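Local coordinates for Blr3880 protein (PDB 2OOD) that probably catalyses the zinc-dependent hydrolytic deamination of guanine to xanthine and ammonia, a step in purine breakdown, at residues Asp185-Ile190 / Lys223-Asp228; Ile203-Ala208 / Lys217-Leu222; Asp254-Tyr259 / Asp263-Lys268. All coordinates share one frame; numbering follows the deposited sequence.

All three contacts lie on the same side of the chain's centre, within the TIM-barrel region of the amidohydrolase fold. Contacts 1 and 2 share helix 213-225. In contact 1 its C-terminal end meets helix 179-193 near the surface, with a salt bridge and a histidine ring. In contact 2 its inner face packs on strand 199-205, and the contact is buried and apolar. L222 bridges the two by also packing on S186 and I190. Contact 3 is mostly buried as well, but it joins a short helix to its own following loop through a backbone bond and apolar side chains. D228 OD1 and K268 NZ form a salt bridge between contacts 1 and 3.

Contact 1 of 3, residues Asp185-Ile190 / Lys223-Asp228; sequences DSKRLI and KHEHPD
K187 and E225 carry the polar part of this contact between helix 179-193 and the end of helix 213-225. K187 NZ and E225 OE1 form a salt bridge at 3.1 Å. The two side chains cross at about a right angle. K187 has CG anti to its backbone N (chi1 -159°) and bends at chi2 and chi4, which carries its amine over to the glutamate. E225 reaches across with a chain extended beyond CG. Its carboxylate has further partners: OE1 is hydrogen-bonded to Y183 OH, and OE2 pairs with R221 NH1. Y183 OH also makes a weak hydrogen bond with K187 NZ.

The second kind of contact is CH-pi, with I190 against the H226 ring. I190 CG2 lies over one face, 3.8 Å from the H226 ring centroid and 22° off the ring normal. It is offset toward the rim, beside H226 ND1. I190 CD1 reaches the same ring at H226 CD2, 3.8 Å away. K187 CD comes in at the ring edge, in its plane. The modelled K187 CE sits too near H226 NE2, so the exact place of the lysine end is doubtful. I190 also packs on Y201 and I203 of strand 199-205.

H226 is the first residue after the helix to leave helical geometry. Beside it, K223 NZ hydrogen-bonds to P227 O at 2.9 Å.

The chemistry thus divides by depth. A partly exposed lysine-glutamate pair lies on the outer side. On the inner side, buried I190 sits against the face of the imidazole.

Contact 2 of 3, residues Ile203-Ala208 / Lys217-Leu222; sequences ITPRFA and KACQRL. With GUN (guanine), chain C.
I203 and P205 on strand 199-205 pack against C219 and L222 of helix 213-225, within a beta-alpha-beta unit of the amidohydrolase TIM barrel. The axes of strand 203-205 and helix 217-222 are nearly antiparallel (171°) and approach to 8.9 Å. I203 divides its branches between two partners. Its CG2, anti to the backbone N, meets C219 CB at 3.7 Å. Its other branch ends in CD1, which touches L222 CB at 3.5 Å. C219 SG lies against the proline ring, 3.5 Å from P205 CB. All four side chains are buried.

The chain beyond the strand enters the active site. R206 O accepts a hydrogen bond from ND1 of the zinc ligand H234, which should fix the turn of that imidazole. R206 NH2 forms a salt bridge with E107. F207 CG lies between the backbone N and the carbonyl carbon (chi1 70°), which turns one ring face to the bound guanine. A serine here would probably remove the ring face next to C8 and leave that end of the guanine less closely held. Guanine C8 stands over the centre of the F207 ring, 3.0 Å above its plane.

Contact 3 of 3, residues Asp254-Tyr259 / Asp263-Lys268; sequences DYLGVY and DLVGPK
Y259 O accepts a hydrogen bond from L264 N at 3.1 Å, with an N-H...O angle of 159°. It belongs to the Schellman motif that ends helix 255-260, with D263 as the C-prime residue at positive phi (54°).

The packed side lies around V265 and L264. V265 CG2, anti to its carbonyl carbon, touches L256 CD1 at 3.5 Å and Y259 CB at 3.8 Å. L256 and V265 cross at about a right angle. L264 CD1 approaches Y259 CD1 at 3.9 Å, obliquely to the ring. L264 also packs on L216 and C219 of helix 213-225. The Y259 hydroxyl leads away from this loop toward the active site, where it is hydrogen-bonded to H234 O, A208 N and T233 OG1.

The other side is looser. D263 is exposed and its CB points away from the helix. Its OD2 is tied to Q220 NE2. V265, for all its packing, remains partly exposed.

The Schellman turn gives the Y259 carbonyl a backbone donor, L264 N, at the helix end, while apolar side chains pack beside it. Y259 links this helix end to the backbone of the zinc ligand H234.

Contact 1 of 3, residues Asp185-Ile190 / Lys223-Asp228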
loop_
_atom_site.group_PDB
_atom_site.type_symbol
_atom_site.label_atom_id
_atom_site.label_comp_id
_atom_site.label_asym_id
_atom_site.label_seq_id
_atom_site.Cartn_x
_atom_site.Cartn_y
_atom_site.Cartn_z
ATOM N N ASP A 185 -22.232 12.056 30.210
ATOM C CA ASP A 185 -21.752 10.719 29.873
ATOM C C ASP A 185 -20.237 10.554 30.003
ATOM O O ASP A 185 -19.770 9.552 30.552
ATOM C CB ASP A 185 -22.200 10.327 28.467
ATOM C CG ASP A 185 -23.713 10.330 28.319
ATOM O OD1 ASP A 185 -24.417 10.123 29.328
ATOM O OD2 ASP A 185 -24.203 10.526 27.187
ATOM N N SER A 186 -19.466 11.523 29.512
ATOM C CA SER A 186 -18.007 11.436 29.607
ATOM C C SER A 186 -17.579 11.350 31.065
ATOM O O SER A 186 -16.643 10.626 31.412
ATOM C CB SER A 186 -17.340 12.657 28.966
ATOM O OG SER A 186 -17.541 12.666 27.564
ATOM N N LYS A 187 -18.282 12.101 31.909
ATOM C CA LYS A 187 -17.996 12.153 33.336
ATOM C C LYS A 187 -18.248 10.778 33.954
ATOM O O LYS A 187 -17.476 10.299 34.797
ATOM C CB LYS A 187 -18.888 13.212 33.995
ATOM C CG LYS A 187 -18.371 13.729 35.324
ATOM C CD LYS A 187 -17.135 14.610 35.142
ATOM C CE LYS A 187 -16.479 14.955 36.492
ATOM N NZ LYS A 187 -17.408 15.635 37.451
ATOM N N ARG A 188 -19.331 10.142 33.523
ATOM C CA ARG A 188 -19.683 8.824 34.023
ATOM C C ARG A 188 -18.652 7.796 33.579
ATOM O O ARG A 188 -18.159 7.005 34.388
ATOM C CB ARG A 188 -21.067 8.415 33.503
ATOM C CG ARG A 188 -21.482 7.003 33.884
ATOM C CD ARG A 188 -22.951 6.767 33.588
ATOM N NE ARG A 188 -23.224 6.672 32.156
ATOM C CZ ARG A 188 -22.758 5.703 31.368
ATOM N NH1 ARG A 188 -21.988 4.740 31.869
ATOM N NH2 ARG A 188 -23.073 5.688 30.075
ATOM N N LEU A 189 -18.325 7.823 32.287
ATOM C CA LEU A 189 -17.376 6.882 31.713
ATOM C C LEU A 189 -15.985 7.008 32.317
ATOM O O LEU A 189 -15.284 6.006 32.476
ATOM C CB LEU A 189 -17.324 7.057 30.195
ATOM C CG LEU A 189 -18.669 6.831 29.500
ATOM C CD1 LEU A 189 -18.539 7.152 28.027
ATOM C CD2 LEU A 189 -19.127 5.398 29.702
ATOM N N ILE A 190 -15.582 8.229 32.653
ATOM C CA ILE A 190 -14.271 8.438 33.261
ATOM C C ILE A 190 -14.279 7.769 34.629
ATOM O O ILE A 190 -13.279 7.194 35.066
ATOM C CB ILE A 190 -13.951 9.943 33.440
ATOM C CG1 ILE A 190 -13.768 10.599 32.064
ATOM C CG2 ILE A 190 -12.701 10.115 34.291
ATOM C CD1 ILE A 190 -13.692 12.111 32.091
ATOM N N LYS A 223 -11.314 18.081 31.154
ATOM C CA LYS A 223 -9.868 17.997 31.309
ATOM C C LYS A 223 -9.415 18.661 32.604
ATOM O O LYS A 223 -8.415 18.262 33.205
ATOM C CB LYS A 223 -9.177 18.646 30.103
ATOM C CG LYS A 223 -7.663 18.708 30.204
ATOM C CD LYS A 223 -7.020 17.336 30.387
ATOM C CE LYS A 223 -5.503 17.479 30.473
ATOM N NZ LYS A 223 -4.802 16.187 30.658
ATOM N N HIS A 224 -10.164 19.670 33.038
ATOM C CA HIS A 224 -9.819 20.388 34.261
ATOM C C HIS A 224 -10.144 19.598 35.526
ATOM O O HIS A 224 -9.399 19.653 36.512
ATOM C CB HIS A 224 -10.550 21.724 34.333
ATOM C CG HIS A 224 -10.254 22.487 35.585
ATOM N ND1 HIS A 224 -11.228 23.146 36.306
ATOM C CD2 HIS A 224 -9.092 22.680 36.255
ATOM C CE1 HIS A 224 -10.678 23.711 37.367
ATOM N NE2 HIS A 224 -9.383 23.444 37.359
ATOM N N GLU A 225 -11.265 18.884 35.497
ATOM C CA GLU A 225 -11.704 18.087 36.637
ATOM C C GLU A 225 -11.037 16.711 36.627
ATOM O O GLU A 225 -11.148 15.958 37.592
ATOM C CB GLU A 225 -13.232 17.914 36.603
ATOM C CG GLU A 225 -14.003 19.214 36.355
ATOM C CD GLU A 225 -15.505 19.008 36.176
ATOM O OE1 GLU A 225 -15.925 17.857 35.916
ATOM O OE2 GLU A 225 -16.267 19.999 36.280
ATOM N N HIS A 226 -10.342 16.389 35.538
ATOM C CA HIS A 226 -9.678 15.096 35.399
ATOM C C HIS A 226 -8.340 15.256 34.685
ATOM O O HIS A 226 -8.123 14.717 33.600
ATOM C CB HIS A 226 -10.580 14.158 34.611
ATOM C CG HIS A 226 -11.878 13.870 35.293
ATOM N ND1 HIS A 226 -11.987 12.967 36.329
ATOM C CD2 HIS A 226 -13.116 14.389 35.115
ATOM C CE1 HIS A 226 -13.235 12.942 36.759
ATOM N NE2 HIS A 226 -13.942 13.796 36.039
ATOM N N PRO A 227 -7.410 15.985 35.306
ATOM C CA PRO A 227 -6.084 16.237 34.744
ATOM C C PRO A 227 -5.334 15.015 34.213
ATOM O O PRO A 227 -4.502 15.137 33.309
ATOM C CB PRO A 227 -5.349 16.905 35.903
ATOM C CG PRO A 227 -5.992 16.280 37.106
ATOM C CD PRO A 227 -7.449 16.359 36.727
ATOM N N ASP A 228 -5.629 13.839 34.759
ATOM C CA ASP A 228 -4.935 12.624 34.339
ATOM C C ASP A 228 -5.431 12.064 33.016
ATOM O O ASP A 228 -4.741 11.262 32.386
ATOM C CB ASP A 228 -5.059 11.548 35.422
ATOM C CG ASP A 228 -4.007 10.460 35.287
ATOM O OD1 ASP A 228 -2.801 10.780 35.430
ATOM O OD2 ASP A 228 -4.384 9.290 35.036
#

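Contact 2 of 3, residues Ile203-Ala208 / Lys217-Leu222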
loop_
_atom_site.group_PDB
_atom_site.type_symbol
_atom_site.label_atom_id
_atom_site.label_comp_id
_atom_site.label_asym_id
_atom_site.label_seq_id
_atom_site.Cartn_x
_atom_site.Cartn_y
_atom_site.Cartn_z
ATOM N N ILE A 203 -10.595 12.333 26.705
ATOM C CA ILE A 203 -11.663 13.290 26.430
ATOM C C ILE A 203 -11.632 13.340 24.913
ATOM O O ILE A 203 -10.578 13.599 24.329
ATOM C CB ILE A 203 -11.319 14.695 26.953
ATOM C CG1 ILE A 203 -10.867 14.626 28.416
ATOM C CG2 ILE A 203 -12.525 15.607 26.803
ATOM C CD1 ILE A 203 -11.953 14.261 29.367
ATOM N N THR A 204 -12.762 13.113 24.258
ATOM C CA THR A 204 -12.710 13.095 22.811
ATOM C C THR A 204 -13.624 13.951 21.953
ATOM O O THR A 204 -14.700 13.509 21.538
ATOM C CB THR A 204 -12.834 11.651 22.288
ATOM O OG1 THR A 204 -11.838 10.834 22.908
ATOM C CG2 THR A 204 -12.626 11.605 20.784
ATOM N N PRO A 205 -13.219 15.203 21.690
ATOM C CA PRO A 205 -14.042 16.060 20.839
ATOM C C PRO A 205 -13.594 15.600 19.445
ATOM O O PRO A 205 -12.450 15.822 19.057
ATOM C CB PRO A 205 -13.541 17.459 21.177
ATOM C CG PRO A 205 -12.091 17.225 21.464
ATOM C CD PRO A 205 -12.131 15.975 22.317
ATOM N N ARG A 206 -14.475 14.936 18.709
ATOM C CA ARG A 206 -14.116 14.415 17.399
ATOM C C ARG A 206 -13.203 15.325 16.585
ATOM O O ARG A 206 -12.083 14.938 16.245
ATOM C CB ARG A 206 -15.370 14.080 16.609
ATOM C CG ARG A 206 -15.092 13.258 15.385
ATOM C CD ARG A 206 -16.217 12.302 15.161
ATOM N NE ARG A 206 -15.984 11.465 13.994
ATOM C CZ ARG A 206 -16.701 10.390 13.697
ATOM N NH1 ARG A 206 -17.700 10.015 14.487
ATOM N NH2 ARG A 206 -16.422 9.692 12.610
ATOM N N PHE A 207 -13.677 16.525 16.259
ATOM C CA PHE A 207 -12.862 17.471 15.509
ATOM C C PHE A 207 -13.533 18.839 15.463
ATOM O O PHE A 207 -14.759 18.941 15.371
ATOM C CB PHE A 207 -12.564 16.929 14.100
ATOM C CG PHE A 207 -13.753 16.897 13.187
ATOM C CD1 PHE A 207 -14.974 16.378 13.615
ATOM C CD2 PHE A 207 -13.644 17.364 11.878
ATOM C CE1 PHE A 207 -16.076 16.331 12.752
ATOM C CE2 PHE A 207 -14.749 17.319 11.002
ATOM C CZ PHE A 207 -15.960 16.801 11.445
ATOM N N ALA A 208 -12.716 19.887 15.549
ATOM C CA ALA A 208 -13.196 21.264 15.570
ATOM C C ALA A 208 -14.352 21.514 14.624
ATOM O O ALA A 208 -15.356 22.117 15.006
ATOM C CB ALA A 208 -12.051 22.227 15.268
ATOM N N LYS A 217 -15.879 23.632 25.176
ATOM C CA LYS A 217 -15.774 24.226 26.504
ATOM C C LYS A 217 -16.028 23.108 27.526
ATOM O O LYS A 217 -15.471 23.107 28.633
ATOM C CB LYS A 217 -16.786 25.371 26.669
ATOM C CG LYS A 217 -16.460 26.280 27.855
ATOM C CD LYS A 217 -17.389 27.505 27.958
ATOM C CE LYS A 217 -16.991 28.664 27.004
ATOM N NZ LYS A 217 -17.256 28.430 25.535
ATOM N N ALA A 218 -16.858 22.144 27.128
ATOM C CA ALA A 218 -17.180 21.001 27.969
ATOM C C ALA A 218 -15.928 20.126 28.123
ATOM O O ALA A 218 -15.617 19.651 29.224
ATOM C CB ALA A 218 -18.315 20.195 27.338
ATOM N N CYS A 219 -15.215 19.917 27.015
ATOM C CA CYS A 219 -13.993 19.114 27.029
ATOM C C CYS A 219 -12.993 19.792 27.939
ATOM O O CYS A 219 -12.237 19.134 28.651
ATOM C CB CYS A 219 -13.392 19.004 25.627
ATOM S SG CYS A 219 -14.427 18.133 24.443
ATOM N N GLN A 220 -12.990 21.119 27.898
ATOM C CA GLN A 220 -12.090 21.909 28.722
ATOM C C GLN A 220 -12.403 21.611 30.184
ATOM O O GLN A 220 -11.497 21.308 30.968
ATOM C CB GLN A 220 -12.280 23.397 28.426
ATOM C CG GLN A 220 -11.494 24.321 29.331
ATOM C CD GLN A 220 -11.665 25.784 28.947
ATOM O OE1 GLN A 220 -12.769 26.228 28.596
ATOM N NE2 GLN A 220 -10.576 26.545 29.025
ATOM N N ARG A 221 -13.686 21.685 30.541
ATOM C CA ARG A 221 -14.112 21.406 31.911
ATOM C C ARG A 221 -13.691 19.993 32.327
ATOM O O ARG A 221 -13.116 19.791 33.404
ATOM C CB ARG A 221 -15.633 21.551 32.052
ATOM C CG ARG A 221 -16.173 20.917 33.327
ATOM C CD ARG A 221 -17.111 21.832 34.100
ATOM N NE ARG A 221 -18.530 21.562 33.858
ATOM C CZ ARG A 221 -19.400 21.234 34.813
ATOM N NH1 ARG A 221 -18.996 21.123 36.074
ATOM N NH2 ARG A 221 -20.681 21.043 34.517
ATOM N N LEU A 222 -13.977 19.019 31.467
ATOM C CA LEU A 222 -13.621 17.641 31.749
ATOM C C LEU A 222 -12.129 17.503 32.026
ATOM O O LEU A 222 -11.721 16.887 33.011
ATOM C CB LEU A 222 -14.016 16.757 30.570
ATOM C CG LEU A 222 -15.505 16.435 30.494
ATOM C CD1 LEU A 222 -15.862 15.850 29.139
ATOM C CD2 LEU A 222 -15.840 15.464 31.617
HETATM N N9 GUN C . -12.575 13.606 12.045
HETATM C C8 GUN C . -13.465 14.299 11.292
HETATM N N7 GUN C . -13.382 13.947 10.042
HETATM C C5 GUN C . -12.436 12.993 9.902
HETATM C C6 GUN C . -11.913 12.244 8.797
HETATM O O6 GUN C . -12.345 12.396 7.649
HETATM N N1 GUN C . -10.906 11.317 9.059
HETATM C C2 GUN C . -10.420 11.132 10.344
HETATM N N2 GUN C . -9.426 10.195 10.579
HETATM N N3 GUN C . -10.895 11.820 11.367
HETATM C C4 GUN C . -11.886 12.755 11.195
#

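Contact 3 of 3, residues Asp254-Tyr259 / Asp263-Lys268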
loop_
_atom_site.group_PDB
_atom_site.type_symbol
_atom_site.label_atom_id
_atom_site.label_comp_id
_atom_site.label_asym_id
_atom_site.label_seq_id
_atom_site.Cartn_x
_atom_site.Cartn_y
_atom_site.Cartn_z
ATOM N N ASP A 254 -5.520 29.655 13.619
ATOM C CA ASP A 254 -5.195 28.384 12.977
ATOM C C ASP A 254 -5.924 27.218 13.645
ATOM O O ASP A 254 -6.450 27.349 14.753
ATOM C CB ASP A 254 -3.673 28.150 12.979
ATOM C CG ASP A 254 -3.027 28.463 14.319
ATOM O OD1 ASP A 254 -3.665 28.205 15.361
ATOM O OD2 ASP A 254 -1.875 28.950 14.332
ATOM N N TYR A 255 -5.958 26.074 12.968
ATOM C CA TYR A 255 -6.647 24.910 13.501
ATOM C C TYR A 255 -6.205 24.578 14.931
ATOM O O TYR A 255 -7.043 24.328 15.804
ATOM C CB TYR A 255 -6.429 23.716 12.570
ATOM C CG TYR A 255 -7.552 22.698 12.588
ATOM C CD1 TYR A 255 -8.021 22.137 11.405
ATOM C CD2 TYR A 255 -8.121 22.269 13.782
ATOM C CE1 TYR A 255 -9.028 21.171 11.409
ATOM C CE2 TYR A 255 -9.126 21.301 13.800
ATOM C CZ TYR A 255 -9.573 20.752 12.613
ATOM O OH TYR A 255 -10.543 19.764 12.628
ATOM N N LEU A 256 -4.898 24.577 15.176
ATOM C CA LEU A 256 -4.393 24.285 16.514
ATOM C C LEU A 256 -4.877 25.351 17.498
ATOM O O LEU A 256 -5.072 25.076 18.678
ATOM C CB LEU A 256 -2.861 24.246 16.505
ATOM C CG LEU A 256 -2.141 23.957 17.825
ATOM C CD1 LEU A 256 -2.520 22.589 18.337
ATOM C CD2 LEU A 256 -0.648 24.021 17.616
ATOM N N GLY A 257 -5.074 26.568 17.002
ATOM C CA GLY A 257 -5.521 27.659 17.850
ATOM C C GLY A 257 -6.879 27.413 18.475
ATOM O O GLY A 257 -7.148 27.869 19.591
ATOM N N VAL A 258 -7.741 26.697 17.759
ATOM C CA VAL A 258 -9.070 26.394 18.263
ATOM C C VAL A 258 -8.985 25.575 19.547
ATOM O O VAL A 258 -9.694 25.853 20.512
ATOM C CB VAL A 258 -9.885 25.599 17.234
ATOM C CG1 VAL A 258 -11.275 25.299 17.792
ATOM C CG2 VAL A 258 -9.978 26.381 15.934
ATOM N N TYR A 259 -8.114 24.567 19.557
ATOM C CA TYR A 259 -7.950 23.710 20.727
ATOM C C TYR A 259 -7.207 24.385 21.869
ATOM O O TYR A 259 -7.426 24.038 23.026
ATOM C CB TYR A 259 -7.222 22.414 20.358
ATOM C CG TYR A 259 -7.966 21.574 19.352
ATOM C CD1 TYR A 259 -9.275 21.181 19.579
ATOM C CD2 TYR A 259 -7.370 21.197 18.161
ATOM C CE1 TYR A 259 -9.974 20.439 18.639
ATOM C CE2 TYR A 259 -8.058 20.454 17.216
ATOM C CZ TYR A 259 -9.359 20.082 17.459
ATOM O OH TYR A 259 -10.054 19.364 16.506
ATOM N N ASP A 263 -7.517 25.203 26.325
ATOM C CA ASP A 263 -6.496 24.477 27.094
ATOM C C ASP A 263 -6.423 22.972 26.849
ATOM O O ASP A 263 -6.037 22.218 27.745
ATOM C CB ASP A 263 -6.691 24.698 28.595
ATOM C CG ASP A 263 -6.724 26.160 28.968
ATOM O OD1 ASP A 263 -5.755 26.880 28.633
ATOM O OD2 ASP A 263 -7.719 26.583 29.598
ATOM N N LEU A 264 -6.785 22.533 25.649
ATOM C CA LEU A 264 -6.734 21.116 25.334
ATOM C C LEU A 264 -5.327 20.686 24.902
ATOM O O LEU A 264 -4.944 19.529 25.084
ATOM C CB LEU A 264 -7.735 20.792 24.228
ATOM C CG LEU A 264 -9.197 21.084 24.559
ATOM C CD1 LEU A 264 -10.079 20.701 23.377
ATOM C CD2 LEU A 264 -9.602 20.306 25.800
ATOM N N VAL A 265 -4.556 21.614 24.338
ATOM C CA VAL A 265 -3.213 21.284 23.871
ATOM C C VAL A 265 -2.172 21.262 24.975
ATOM O O VAL A 265 -2.000 22.235 25.705
ATOM C CB VAL A 265 -2.732 22.258 22.774
ATOM C CG1 VAL A 265 -1.322 21.905 22.346
ATOM C CG2 VAL A 265 -3.666 22.190 21.587
ATOM N N GLY A 266 -1.478 20.135 25.074
ATOM C CA GLY A 266 -0.449 19.946 26.083
ATOM C C GLY A 266 -0.172 18.457 26.190
ATOM O O GLY A 266 -0.539 17.714 25.278
ATOM N N PRO A 267 0.464 17.978 27.274
ATOM C CA PRO A 267 0.742 16.540 27.402
ATOM C C PRO A 267 -0.511 15.682 27.285
ATOM O O PRO A 267 -1.581 16.069 27.750
ATOM C CB PRO A 267 1.379 16.435 28.781
ATOM C CG PRO A 267 2.126 17.721 28.885
ATOM C CD PRO A 267 1.108 18.727 28.366
ATOM N N LYS A 268 -0.368 14.521 26.652
ATOM C CA LYS A 268 -1.472 13.586 26.480
ATOM C C LYS A 268 -2.511 14.024 25.452
ATOM O O LYS A 268 -3.616 13.479 25.404
ATOM C CB LYS A 268 -2.150 13.310 27.826
ATOM C CG LYS A 268 -1.275 12.534 28.806
ATOM C CD LYS A 268 -2.010 12.249 30.107
ATOM C CE LYS A 268 -1.125 11.492 31.083
ATOM N NZ LYS A 268 -1.860 11.106 32.319
#